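Local coordinates for ribose-phosphate pyrophosphokinase (Mycobacterium smegmatis, PDB 5MP7), which probably transfers the pyrophosphoryl group of ATP to the 1-hydroxyl of ribose 5-phosphate, yielding the nucleotide precursor PRPP, at residues P21-Q26 with V281-P286; V50-S55 with D83-G88; V63-P68 with N72-E77; L158-I163 with D190-V195; E165-E170 with A276-V281. All coordinates share one frame; numbering follows the deposited sequence.

Contact 1 (P21-Q26 with V281-P286)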
# COMPACT_ATOMS: atom_id res chain seq x y z
N PRO A 21 11.18 -40.03 -37.94
CA PRO A 21 12.36 -40.83 -37.58
C PRO A 21 12.36 -42.32 -38.04
O PRO A 21 13.43 -42.84 -38.36
CB PRO A 21 12.44 -40.70 -36.04
CG PRO A 21 11.11 -40.17 -35.59
CD PRO A 21 10.47 -39.48 -36.75
N GLU A 22 11.21 -42.98 -38.09
CA GLU A 22 11.15 -44.36 -38.59
C GLU A 22 11.58 -44.46 -40.04
O GLU A 22 12.28 -45.40 -40.42
CB GLU A 22 9.74 -44.98 -38.40
CG GLU A 22 9.42 -45.36 -36.89
CD GLU A 22 7.93 -45.66 -36.62
OE1 GLU A 22 7.17 -45.89 -37.58
OE2 GLU A 22 7.52 -45.67 -35.42
N LEU A 23 11.15 -43.52 -40.87
CA LEU A 23 11.52 -43.57 -42.28
C LEU A 23 13.01 -43.39 -42.42
O LEU A 23 13.65 -44.11 -43.20
CB LEU A 23 10.80 -42.52 -43.11
CG LEU A 23 11.08 -42.52 -44.61
CD1 LEU A 23 10.73 -43.85 -45.27
CD2 LEU A 23 10.26 -41.40 -45.24
N ALA A 24 13.56 -42.42 -41.69
CA ALA A 24 15.00 -42.15 -41.75
C ALA A 24 15.84 -43.35 -41.36
O ALA A 24 16.83 -43.68 -41.99
CB ALA A 24 15.36 -40.94 -40.87
N ASP A 25 15.41 -44.02 -40.30
CA ASP A 25 16.06 -45.23 -39.83
C ASP A 25 15.95 -46.35 -40.85
O ASP A 25 16.93 -47.04 -41.06
CB ASP A 25 15.45 -45.60 -38.49
CG ASP A 25 15.74 -47.01 -38.07
OD1 ASP A 25 16.84 -47.24 -37.49
OD2 ASP A 25 14.85 -47.88 -38.32
N GLN A 26 14.78 -46.54 -41.47
CA GLN A 26 14.61 -47.58 -42.51
C GLN A 26 15.49 -47.32 -43.73
O GLN A 26 16.10 -48.24 -44.25
CB GLN A 26 13.18 -47.69 -43.01
CG GLN A 26 12.21 -48.38 -42.06
CD GLN A 26 10.74 -48.18 -42.44
OE1 GLN A 26 10.39 -47.79 -43.56
NE2 GLN A 26 9.87 -48.43 -41.49
N VAL A 281 -1.77 -47.55 -48.00
CA VAL A 281 -0.96 -46.34 -48.09
C VAL A 281 0.51 -46.67 -47.91
O VAL A 281 0.84 -47.80 -47.57
CB VAL A 281 -1.31 -45.26 -47.05
CG1 VAL A 281 -2.73 -44.81 -47.21
CG2 VAL A 281 -1.09 -45.76 -45.66
N THR A 282 1.38 -45.74 -48.26
CA THR A 282 2.81 -45.88 -48.01
C THR A 282 3.13 -45.07 -46.81
O THR A 282 2.30 -44.32 -46.30
CB THR A 282 3.71 -45.40 -49.18
OG1 THR A 282 3.70 -43.95 -49.25
CG2 THR A 282 3.24 -45.98 -50.48
N ASN A 283 4.38 -45.15 -46.39
CA ASN A 283 4.82 -44.38 -45.22
C ASN A 283 5.63 -43.12 -45.58
O ASN A 283 6.64 -42.84 -44.94
CB ASN A 283 5.57 -45.30 -44.23
CG ASN A 283 6.91 -45.74 -44.75
OD1 ASN A 283 7.13 -45.86 -45.96
ND2 ASN A 283 7.81 -46.00 -43.86
N THR A 284 5.21 -42.39 -46.61
CA THR A 284 5.88 -41.14 -46.95
C THR A 284 5.70 -40.16 -45.82
O THR A 284 6.53 -39.31 -45.62
CB THR A 284 5.32 -40.50 -48.24
OG1 THR A 284 3.90 -40.58 -48.23
CG2 THR A 284 5.87 -41.19 -49.49
N LEU A 285 4.59 -40.28 -45.12
CA LEU A 285 4.28 -39.56 -43.91
C LEU A 285 4.22 -40.53 -42.77
O LEU A 285 3.95 -41.71 -43.00
CB LEU A 285 2.92 -38.90 -44.03
CG LEU A 285 2.98 -37.76 -45.05
CD1 LEU A 285 1.65 -37.50 -45.69
CD2 LEU A 285 3.49 -36.47 -44.43
N PRO A 286 4.49 -40.08 -41.53
CA PRO A 286 4.52 -41.04 -40.42
C PRO A 286 3.08 -41.40 -40.07
O PRO A 286 2.25 -40.52 -39.90
CB PRO A 286 5.19 -40.27 -39.29
CG PRO A 286 4.93 -38.86 -39.61
CD PRO A 286 4.82 -38.72 -41.09
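Helix 21-31 comes closest to the chain leaving strand 278-282 where Leu23 faces Asn283, their CA atoms 7.4 Å apart. Asn283 ND2 donates a hydrogen bond of 3.2 Å to Gln26 OE1, bent to 142° at the hydrogen and tilted 28° from the carbonyl plane. The two amides reach this bond from opposite directions, their planes 24° apart. Gln26 suits the helix edge because its chain, extended beyond CG, carries the amide across, and OE1 also pairs with Ser300 OG. The contact bridges the two halves of a PRPP synthetase, each related to the phosphoribosyltransferase fold: the helix belongs to the N-terminal half, the strand end to the C-terminal one. Asn283 OD1 is held by Ile301 N, which leaves ND2 turned to the helix. Beside this polar link Leu23 supplies apolar bulk: CD1 lies 3.9 Å from Asn283 ND2, and CD2 is 4.3 Å from Thr284 O, whose hydrogen bond is with Ser66 OG.

Contact 2 (V50-S55 with D83-G88); sequences VRFDES and DALKRG
A backbone hydrogen bond of 3.0 Å from Arg87 N to Asp83 O spans the helical turn that carries Ala84 and Leu85 to the ring of Phe52. Contact between the segments is wholly apolar and rests on one corner of that phenyl ring. Phe52 CE2 stands 3.5 Å from Ala84 CB and 3.9 Å from Leu85 CD2, while Phe52 CZ lies 4.0 Å from Leu85 CG. The ring approaches both helix residues obliquely, and the Phe52 and Leu85 side chains cross at about a right angle. A small alanine suits the helix face here because it lets the broad ring come close; the branched leucine beside it fills the flank. With CG beside the backbone N (chi1 -62°), Phe52 swings its ring over to the helix. On the same helix turn, Asp83 OD2 and Arg87 NH1 form a salt bridge of 2.9 Å whose hydrogen-bond geometry is weak, and Asp83 OD1 accepts from Ile115 N of the second subunit. The end of strand 48-52 also lies at this interface, Phe52 O taking a weak hydrogen bond from Arg112 NH1 of the second subunit. In the fold, Phe52 meets Phe15 of strand 12-16 edge-to-face, while Leu85 spans Phe15, Ala61 and Val63, so the helix end lies against strands 12-16 and 60-64 with strand 48-52 at its side.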
# COMPACT_ATOMS: atom_id res chain seq x y z
N VAL A 50 20.03 -25.70 -35.38
CA VAL A 50 20.58 -26.87 -36.03
C VAL A 50 22.07 -26.80 -35.90
O VAL A 50 22.65 -25.77 -36.17
CB VAL A 50 20.12 -26.93 -37.52
CG1 VAL A 50 21.13 -27.60 -38.44
CG2 VAL A 50 18.79 -27.69 -37.63
N ARG A 51 22.72 -27.91 -35.56
CA ARG A 51 24.17 -27.98 -35.60
C ARG A 51 24.65 -29.37 -35.94
O ARG A 51 24.19 -30.32 -35.37
CB ARG A 51 24.76 -27.56 -34.26
CG ARG A 51 26.27 -27.42 -34.31
CD ARG A 51 26.82 -27.01 -32.94
NE ARG A 51 26.38 -27.98 -31.95
CZ ARG A 51 26.04 -27.73 -30.70
NH1 ARG A 51 26.09 -26.49 -30.19
NH2 ARG A 51 25.63 -28.73 -29.93
N PHE A 52 25.58 -29.48 -36.88
CA PHE A 52 26.10 -30.79 -37.25
C PHE A 52 27.23 -31.16 -36.32
O PHE A 52 28.10 -30.34 -36.05
CB PHE A 52 26.54 -30.83 -38.70
CG PHE A 52 25.42 -30.57 -39.65
CD1 PHE A 52 24.27 -31.35 -39.63
CD2 PHE A 52 25.51 -29.55 -40.59
CE1 PHE A 52 23.24 -31.11 -40.50
CE2 PHE A 52 24.48 -29.30 -41.47
CZ PHE A 52 23.33 -30.07 -41.42
N ASP A 53 27.23 -32.40 -35.85
CA ASP A 53 28.19 -32.83 -34.84
C ASP A 53 29.33 -33.67 -35.39
O ASP A 53 30.09 -34.25 -34.63
CB ASP A 53 27.44 -33.49 -33.70
CG ASP A 53 26.55 -32.47 -32.93
OD1 ASP A 53 26.92 -31.27 -32.80
OD2 ASP A 53 25.48 -32.87 -32.45
N GLU A 54 29.49 -33.69 -36.71
CA GLU A 54 30.69 -34.22 -37.36
C GLU A 54 30.92 -33.43 -38.63
O GLU A 54 30.05 -32.62 -39.02
CB GLU A 54 30.55 -35.73 -37.65
CG GLU A 54 29.19 -36.16 -38.17
CD GLU A 54 29.08 -37.67 -38.43
OE1 GLU A 54 29.81 -38.18 -39.31
OE2 GLU A 54 28.24 -38.35 -37.77
N SER A 55 32.08 -33.63 -39.27
CA SER A 55 32.43 -32.85 -40.47
C SER A 55 31.53 -33.17 -41.65
O SER A 55 31.17 -34.32 -41.84
CB SER A 55 33.89 -33.05 -40.90
OG SER A 55 34.28 -32.00 -41.81
N ASP A 83 21.02 -24.74 -45.78
CA ASP A 83 21.89 -23.56 -45.57
C ASP A 83 23.18 -23.95 -44.87
O ASP A 83 24.26 -23.49 -45.22
CB ASP A 83 21.13 -22.47 -44.75
CG ASP A 83 22.02 -21.15 -44.38
OD1 ASP A 83 22.92 -21.21 -43.48
OD2 ASP A 83 21.79 -20.04 -44.93
N ALA A 84 23.05 -24.75 -43.83
CA ALA A 84 24.21 -25.15 -43.07
C ALA A 84 25.18 -26.01 -43.88
O ALA A 84 26.39 -25.86 -43.77
CB ALA A 84 23.78 -25.87 -41.80
N LEU A 85 24.65 -26.90 -44.70
CA LEU A 85 25.49 -27.71 -45.57
C LEU A 85 26.14 -26.87 -46.65
O LEU A 85 27.28 -27.10 -47.03
CB LEU A 85 24.69 -28.82 -46.24
CG LEU A 85 24.20 -29.92 -45.31
CD1 LEU A 85 23.09 -30.72 -45.97
CD2 LEU A 85 25.31 -30.86 -44.90
N LYS A 86 25.41 -25.89 -47.17
CA LYS A 86 26.00 -24.99 -48.13
C LYS A 86 27.18 -24.19 -47.54
O LYS A 86 28.23 -24.08 -48.19
CB LYS A 86 24.96 -24.07 -48.70
CG LYS A 86 25.53 -22.98 -49.59
CD LYS A 86 24.45 -22.24 -50.39
CE LYS A 86 24.08 -20.86 -49.83
NZ LYS A 86 22.90 -20.82 -48.91
N ARG A 87 27.02 -23.69 -46.32
CA ARG A 87 28.12 -22.97 -45.64
C ARG A 87 29.20 -23.86 -45.06
O ARG A 87 30.26 -23.36 -44.70
CB ARG A 87 27.57 -22.05 -44.55
CG ARG A 87 26.71 -21.01 -45.20
CD ARG A 87 26.16 -19.98 -44.27
NE ARG A 87 26.30 -18.72 -44.98
CZ ARG A 87 25.37 -18.10 -45.70
NH1 ARG A 87 24.12 -18.56 -45.76
NH2 ARG A 87 25.69 -16.97 -46.32
N GLY A 88 28.91 -25.15 -44.91
CA GLY A 88 29.88 -26.11 -44.47
C GLY A 88 30.60 -26.80 -45.60
O GLY A 88 31.23 -27.83 -45.36

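Contact 3 (V63-P68 with N72-E77); sequences VLQSHP and NQWLME
With chi1 at -178°, Gln65 carries CG away from the backbone N and beside the carbonyl carbon, then bends at chi2 (76°), a course that turns its amide into helix 71-87 between Trp74 and Glu77. NE2 uses its two N-H groups on two acceptors. One bond, 3.2 Å long, meets Trp74 O on a lone pair in the carbonyl plane; the other, 2.9 Å, meets Glu77 OE1 on the anti side of the carboxylate, whose plane is nearly that of the amide. Glu77 is extended enough to offer OE1 here while OE2 forms a salt bridge with Arg18 NE. The segments are the strand end and helix start of the beta-alpha-beta unit formed by strand 60-64, helix 71-87 and strand 92-97. His67 brings its ring edge to the helix backbone, with CD2 3.5 Å from Leu75 N. Pro68 packs at the other end: its CD is 3.9 Å from Trp74 CD1, and Pro68 O lies at the indole edge, 3.1 Å from CD1. A glutamine suits this buried position after the strand because one amide nitrogen serves both a helix carbonyl and a carboxylate. Together with Arg18, its N-H would be expected to stabilise Glu77 as the anion.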
# COMPACT_ATOMS: atom_id res chain seq x y z
N VAL A 63 19.34 -34.86 -47.73
CA VAL A 63 18.67 -34.28 -46.57
C VAL A 63 17.24 -34.73 -46.62
O VAL A 63 16.49 -34.25 -47.41
CB VAL A 63 18.71 -32.76 -46.60
CG1 VAL A 63 18.12 -32.20 -45.33
CG2 VAL A 63 20.13 -32.32 -46.78
N LEU A 64 16.87 -35.66 -45.74
CA LEU A 64 15.59 -36.30 -45.76
C LEU A 64 14.66 -35.66 -44.75
O LEU A 64 14.93 -35.67 -43.57
CB LEU A 64 15.77 -37.78 -45.46
CG LEU A 64 14.54 -38.67 -45.19
CD1 LEU A 64 13.50 -38.63 -46.29
CD2 LEU A 64 15.05 -40.10 -45.03
N GLN A 65 13.56 -35.10 -45.21
CA GLN A 65 12.56 -34.56 -44.33
C GLN A 65 11.16 -34.88 -44.87
O GLN A 65 10.80 -34.49 -46.00
CB GLN A 65 12.75 -33.03 -44.19
CG GLN A 65 11.79 -32.35 -43.25
CD GLN A 65 12.14 -32.59 -41.77
OE1 GLN A 65 12.16 -33.71 -41.29
NE2 GLN A 65 12.40 -31.51 -41.05
N SER A 66 10.36 -35.51 -44.03
CA SER A 66 8.94 -35.64 -44.28
C SER A 66 8.19 -34.41 -43.71
O SER A 66 8.74 -33.69 -42.91
CB SER A 66 8.46 -36.91 -43.65
OG SER A 66 7.21 -37.24 -44.15
N HIS A 67 6.96 -34.15 -44.13
CA HIS A 67 6.26 -32.90 -43.83
C HIS A 67 4.86 -33.13 -43.33
O HIS A 67 3.88 -32.68 -43.94
CB HIS A 67 6.25 -31.98 -45.05
CG HIS A 67 7.59 -31.45 -45.39
ND1 HIS A 67 8.44 -32.11 -46.24
CD2 HIS A 67 8.25 -30.35 -44.97
CE1 HIS A 67 9.58 -31.45 -46.31
NE2 HIS A 67 9.48 -30.37 -45.56
N PRO A 68 4.73 -33.84 -42.21
CA PRO A 68 3.43 -33.92 -41.57
C PRO A 68 3.08 -32.61 -40.83
O PRO A 68 3.91 -31.72 -40.71
CB PRO A 68 3.64 -35.04 -40.57
CG PRO A 68 5.07 -34.88 -40.16
CD PRO A 68 5.76 -34.55 -41.45
N ASN A 72 4.93 -26.30 -41.80
CA ASN A 72 5.82 -25.18 -42.05
C ASN A 72 7.11 -25.21 -41.21
O ASN A 72 8.16 -24.78 -41.68
CB ASN A 72 5.07 -23.89 -41.83
CG ASN A 72 3.87 -23.79 -42.75
OD1 ASN A 72 4.03 -23.79 -43.99
ND2 ASN A 72 2.67 -23.72 -42.16
N GLN A 73 6.98 -25.69 -39.99
CA GLN A 73 8.12 -25.96 -39.14
C GLN A 73 9.11 -26.94 -39.79
O GLN A 73 10.32 -26.74 -39.72
CB GLN A 73 7.62 -26.56 -37.84
CG GLN A 73 8.70 -26.82 -36.83
CD GLN A 73 8.18 -27.65 -35.67
OE1 GLN A 73 6.97 -27.68 -35.41
NE2 GLN A 73 9.08 -28.33 -34.96
N TRP A 74 8.61 -27.98 -40.42
CA TRP A 74 9.50 -29.00 -40.98
C TRP A 74 10.13 -28.54 -42.27
O TRP A 74 11.25 -28.93 -42.60
CB TRP A 74 8.81 -30.34 -41.19
CG TRP A 74 8.15 -30.88 -39.99
CD1 TRP A 74 6.85 -31.20 -39.89
CD2 TRP A 74 8.72 -31.12 -38.71
NE1 TRP A 74 6.55 -31.63 -38.62
CE2 TRP A 74 7.70 -31.61 -37.88
CE3 TRP A 74 10.00 -30.98 -38.19
CZ2 TRP A 74 7.91 -31.98 -36.55
CZ3 TRP A 74 10.21 -31.33 -36.84
CH2 TRP A 74 9.16 -31.83 -36.05
N LEU A 75 9.41 -27.72 -43.00
CA LEU A 75 9.94 -27.08 -44.21
C LEU A 75 11.08 -26.12 -43.88
O LEU A 75 12.13 -26.15 -44.53
CB LEU A 75 8.81 -26.37 -44.96
CG LEU A 75 9.25 -25.67 -46.24
CD1 LEU A 75 9.92 -26.64 -47.23
CD2 LEU A 75 8.02 -24.99 -46.83
N MET A 76 10.89 -25.28 -42.85
CA MET A 76 12.00 -24.41 -42.36
C MET A 76 13.18 -25.21 -41.83
O MET A 76 14.29 -24.85 -42.10
CB MET A 76 11.55 -23.47 -41.28
CG MET A 76 10.63 -22.36 -41.80
SD MET A 76 11.31 -21.32 -43.11
CE MET A 76 12.96 -20.97 -42.48
N GLU A 77 12.94 -26.33 -41.14
CA GLU A 77 14.04 -27.14 -40.66
C GLU A 77 14.89 -27.66 -41.82
O GLU A 77 16.10 -27.66 -41.73
CB GLU A 77 13.54 -28.28 -39.76
CG GLU A 77 14.67 -29.19 -39.26
CD GLU A 77 14.25 -30.16 -38.13
OE1 GLU A 77 13.67 -31.26 -38.41
OE2 GLU A 77 14.54 -29.83 -36.94

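Contact 4 (L158-I163 with D190-V195); sequences LLTGYI and DSLGGV
Thr160 and Ser191 each direct CB toward the opposing segment and meet through CG2 and OG, where helix 156-167 meets the C-terminal end of helix 182-191, which closes in a Schellman motif. In that cap Gly193, the C-prime residue with phi 96°, donates from N to Asp190 O (3.2 Å), and Gly194 N reaches back to Ala189 O. Having no side chain, Gly193 takes this positive phi without crowding the carbonyl before it. The two hydroxyl residues meet without a hydrogen bond. Each OG or OG1 sits between the backbone N and the carbonyl carbon (chi1 57° in Thr160, 68° in Ser191), a position from which it bonds to its own helix: Thr160 OG1 to Gln156 O, Ser191 OG to Trp188 O. The threonine methyl is thus left to meet the serine, with Thr160 CG2 3.3 Å from Ser191 OG. Threonine and serine suit neighbouring helices here, being small and able to satisfy their hydroxyls locally. Leu192, with CG beside the backbone N, brings its CD2 branch to Thr160 and Ile163. Its other surroundings include Val174 of strand 172-176, which runs between these helices in the chain, whereas Ile163 also touches Trp188 and Ile280. Leu192 CD2 lies 4.0 Å from Thr160 CB and 4.2 Å from Ile163 CG2.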
# COMPACT_ATOMS: atom_id res chain seq x y z
N LEU A 158 4.66 -50.50 -56.70
CA LEU A 158 4.57 -51.01 -55.36
C LEU A 158 3.11 -51.27 -54.94
O LEU A 158 2.81 -52.34 -54.40
CB LEU A 158 5.26 -50.04 -54.38
CG LEU A 158 5.16 -50.29 -52.87
CD1 LEU A 158 6.02 -51.48 -52.43
CD2 LEU A 158 5.57 -49.01 -52.14
N LEU A 159 2.24 -50.31 -55.17
CA LEU A 159 0.84 -50.45 -54.78
C LEU A 159 0.08 -51.47 -55.65
O LEU A 159 -0.68 -52.25 -55.11
CB LEU A 159 0.13 -49.12 -54.77
CG LEU A 159 0.63 -48.09 -53.73
CD1 LEU A 159 0.30 -46.65 -54.15
CD2 LEU A 159 0.02 -48.33 -52.38
N THR A 160 0.31 -51.49 -56.96
CA THR A 160 -0.40 -52.42 -57.84
C THR A 160 0.16 -53.80 -57.71
O THR A 160 -0.57 -54.75 -57.87
CB THR A 160 -0.39 -51.99 -59.35
OG1 THR A 160 0.94 -51.82 -59.83
CG2 THR A 160 -1.14 -50.67 -59.52
N GLY A 161 1.45 -53.93 -57.44
CA GLY A 161 2.05 -55.22 -57.13
C GLY A 161 1.38 -55.88 -55.93
O GLY A 161 1.09 -57.06 -55.95
N TYR A 162 1.11 -55.10 -54.89
CA TYR A 162 0.44 -55.63 -53.70
C TYR A 162 -1.01 -56.01 -54.02
O TYR A 162 -1.48 -57.07 -53.62
CB TYR A 162 0.51 -54.62 -52.57
CG TYR A 162 -0.30 -54.99 -51.37
CD1 TYR A 162 -1.62 -54.60 -51.26
CD2 TYR A 162 0.27 -55.69 -50.30
CE1 TYR A 162 -2.38 -54.93 -50.15
CE2 TYR A 162 -0.48 -56.00 -49.18
CZ TYR A 162 -1.80 -55.61 -49.12
OH TYR A 162 -2.56 -55.91 -48.04
N ILE A 163 -1.71 -55.14 -54.72
CA ILE A 163 -3.10 -55.41 -55.11
C ILE A 163 -3.20 -56.61 -56.05
O ILE A 163 -4.11 -57.42 -55.91
CB ILE A 163 -3.75 -54.18 -55.76
CG1 ILE A 163 -3.99 -53.12 -54.68
CG2 ILE A 163 -5.08 -54.51 -56.41
CD1 ILE A 163 -4.33 -51.76 -55.21
N ASP A 190 -4.09 -50.35 -66.69
CA ASP A 190 -3.12 -51.03 -67.58
C ASP A 190 -2.20 -51.99 -66.79
O ASP A 190 -2.01 -53.13 -67.17
CB ASP A 190 -2.28 -50.01 -68.39
CG ASP A 190 -3.08 -49.29 -69.51
OD1 ASP A 190 -4.10 -49.84 -69.98
OD2 ASP A 190 -2.71 -48.17 -69.94
N SER A 191 -1.68 -51.51 -65.66
CA SER A 191 -0.83 -52.32 -64.75
C SER A 191 -1.54 -53.54 -64.17
O SER A 191 -0.89 -54.54 -63.88
CB SER A 191 -0.38 -51.47 -63.56
OG SER A 191 -1.52 -51.19 -62.75
N LEU A 192 -2.85 -53.44 -63.97
CA LEU A 192 -3.66 -54.54 -63.42
C LEU A 192 -4.21 -55.51 -64.47
O LEU A 192 -5.13 -56.28 -64.16
CB LEU A 192 -4.81 -53.95 -62.59
CG LEU A 192 -4.33 -53.13 -61.39
CD1 LEU A 192 -5.48 -52.41 -60.72
CD2 LEU A 192 -3.64 -54.05 -60.38
N GLY A 193 -3.69 -55.46 -65.70
CA GLY A 193 -4.10 -56.36 -66.79
C GLY A 193 -5.16 -55.84 -67.75
O GLY A 193 -5.89 -56.63 -68.35
N GLY A 194 -5.28 -54.53 -67.90
CA GLY A 194 -6.24 -53.93 -68.83
C GLY A 194 -7.70 -54.02 -68.40
O GLY A 194 -8.57 -54.29 -69.21
N VAL A 195 -7.96 -53.76 -67.13
CA VAL A 195 -9.30 -53.81 -66.60
C VAL A 195 -10.06 -52.50 -66.92
O VAL A 195 -9.44 -51.50 -67.28
CB VAL A 195 -9.28 -54.13 -65.08
CG1 VAL A 195 -8.37 -55.33 -64.80
CG2 VAL A 195 -8.85 -52.93 -64.23

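Contact 5 (E165-E170 with A276-V281); sequences EHYADE and AREVIV
Glu278 OE1 lies at the edge of the Tyr167 ring, near its plane, while Tyr167 CE1 stands 3.8 Å above the centre of one face of the Arg277 guanidinium. Ring and guanidinium planes are 74° apart, a nearly perpendicular meeting. The contact joins the C-terminal part of helix 156-167 to the chain entering strand 278-282, an inner strand of the mixed sheet in the alpha/beta C-terminal half. Past the ring the chain reverses in a type I turn from Tyr167 to Glu170, with Glu170 N bonded to Tyr167 O. Tyrosine suits this place because its buried ring packs on Ile255 while its hydroxyl reaches an acceptor on the sheet. Glu278, CG anti to the backbone N (chi1 -158°), runs out extended to meet it, and OE2 binds Tyr162 OH and Thr297 OG1. Three hydroxyls around one carboxylate would be expected to favour its charged form. Tyr167 OH donates to Glu278 OE1 at 2.6 Å, arriving almost head-on to the C-O bond.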
# COMPACT_ATOMS: atom_id res chain seq x y z
N GLU A 165 -1.06 -59.25 -56.00
CA GLU A 165 -0.84 -60.43 -55.11
C GLU A 165 -2.13 -60.86 -54.35
O GLU A 165 -2.35 -62.05 -54.16
CB GLU A 165 0.26 -60.21 -54.03
CG GLU A 165 1.72 -59.92 -54.42
CD GLU A 165 2.67 -59.59 -53.21
OE1 GLU A 165 2.39 -59.97 -52.03
OE2 GLU A 165 3.75 -58.96 -53.43
N HIS A 166 -2.96 -59.92 -53.92
CA HIS A 166 -4.11 -60.27 -53.08
C HIS A 166 -5.49 -60.21 -53.70
O HIS A 166 -6.42 -60.74 -53.13
CB HIS A 166 -4.09 -59.42 -51.83
CG HIS A 166 -2.82 -59.54 -51.06
ND1 HIS A 166 -2.49 -60.68 -50.37
CD2 HIS A 166 -1.81 -58.67 -50.86
CE1 HIS A 166 -1.32 -60.51 -49.77
NE2 HIS A 166 -0.90 -59.29 -50.04
N TYR A 167 -5.63 -59.58 -54.85
CA TYR A 167 -6.93 -59.47 -55.50
C TYR A 167 -6.90 -59.88 -56.98
O TYR A 167 -7.80 -59.49 -57.73
CB TYR A 167 -7.46 -58.05 -55.34
CG TYR A 167 -7.64 -57.63 -53.91
CD1 TYR A 167 -8.77 -58.00 -53.20
CD2 TYR A 167 -6.67 -56.88 -53.24
CE1 TYR A 167 -8.92 -57.65 -51.87
CE2 TYR A 167 -6.82 -56.50 -51.91
CZ TYR A 167 -7.96 -56.88 -51.24
OH TYR A 167 -8.16 -56.53 -49.91
N ALA A 168 -5.92 -60.67 -57.41
CA ALA A 168 -5.90 -61.19 -58.80
C ALA A 168 -7.17 -61.98 -59.16
O ALA A 168 -7.65 -61.94 -60.29
CB ALA A 168 -4.67 -62.07 -59.03
N ASP A 169 -7.72 -62.69 -58.17
CA ASP A 169 -8.90 -63.54 -58.36
C ASP A 169 -10.16 -62.73 -58.65
O ASP A 169 -11.12 -63.27 -59.19
CB ASP A 169 -9.16 -64.41 -57.10
CG ASP A 169 -7.93 -65.22 -56.65
OD1 ASP A 169 -7.02 -65.46 -57.49
OD2 ASP A 169 -7.86 -65.59 -55.46
N GLU A 170 -10.16 -61.46 -58.27
CA GLU A 170 -11.34 -60.62 -58.35
C GLU A 170 -11.57 -60.05 -59.75
O GLU A 170 -10.66 -60.03 -60.59
CB GLU A 170 -11.24 -59.48 -57.33
CG GLU A 170 -11.14 -59.96 -55.90
CD GLU A 170 -12.47 -60.46 -55.38
OE1 GLU A 170 -13.12 -59.67 -54.63
OE2 GLU A 170 -12.84 -61.60 -55.76
N ALA A 276 -15.17 -49.77 -46.80
CA ALA A 276 -14.03 -50.29 -47.56
C ALA A 276 -13.38 -51.47 -46.88
O ALA A 276 -13.17 -51.47 -45.69
CB ALA A 276 -13.02 -49.20 -47.79
N ARG A 277 -13.06 -52.46 -47.67
CA ARG A 277 -12.44 -53.68 -47.20
C ARG A 277 -10.99 -53.44 -46.82
O ARG A 277 -10.48 -54.05 -45.91
CB ARG A 277 -12.50 -54.72 -48.31
CG ARG A 277 -12.37 -56.12 -47.80
CD ARG A 277 -11.95 -57.12 -48.87
NE ARG A 277 -10.81 -57.87 -48.32
CZ ARG A 277 -10.44 -59.11 -48.63
NH1 ARG A 277 -11.16 -59.90 -49.44
NH2 ARG A 277 -9.33 -59.59 -48.07
N GLU A 278 -10.29 -52.60 -47.59
CA GLU A 278 -8.89 -52.32 -47.33
C GLU A 278 -8.53 -50.88 -47.72
O GLU A 278 -9.11 -50.34 -48.65
CB GLU A 278 -8.00 -53.31 -48.07
CG GLU A 278 -6.63 -53.40 -47.43
CD GLU A 278 -5.74 -54.49 -47.98
OE1 GLU A 278 -6.19 -55.33 -48.82
OE2 GLU A 278 -4.57 -54.56 -47.52
N VAL A 279 -7.61 -50.28 -46.97
CA VAL A 279 -7.05 -48.98 -47.29
C VAL A 279 -5.54 -49.14 -47.30
O VAL A 279 -4.98 -49.55 -46.32
CB VAL A 279 -7.46 -47.94 -46.28
CG1 VAL A 279 -6.90 -46.59 -46.69
CG2 VAL A 279 -8.95 -47.84 -46.16
N ILE A 280 -4.89 -48.90 -48.42
CA ILE A 280 -3.48 -49.15 -48.59
C ILE A 280 -2.78 -47.83 -48.83
O ILE A 280 -3.16 -47.07 -49.72
CB ILE A 280 -3.24 -50.04 -49.79
CG1 ILE A 280 -4.10 -51.28 -49.67
CG2 ILE A 280 -1.78 -50.47 -49.85
CD1 ILE A 280 -4.30 -52.00 -50.97
N VAL A 281 -1.77 -47.55 -48.00
CA VAL A 281 -0.96 -46.34 -48.09
C VAL A 281 0.51 -46.67 -47.91
O VAL A 281 0.84 -47.80 -47.57
CB VAL A 281 -1.31 -45.26 -47.05
CG1 VAL A 281 -2.73 -44.81 -47.21
CG2 VAL A 281 -1.09 -45.76 -45.66

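From the N terminus, helix 21-31 opens contact 1, a loop that closes only at residues 281-286 and encloses all the others. Within it, strand 48-52 opens contact 2, whose closure at 83-88 surrounds the short contact 3; both use helix 71-87, meet through Leu85 and Val63, and touch the second subunit. Contacts 4 and 5 follow on the other side of the chain's centre and cross: 158-163 and 165-170 open in turn on helix 156-167, then close at 190-195 and 276-281. Contact 5 ends on Val281, where the closing segment of contact 1 begins. The loop after strand 278-282 thus ties the C-terminal sheet to the N-terminal half.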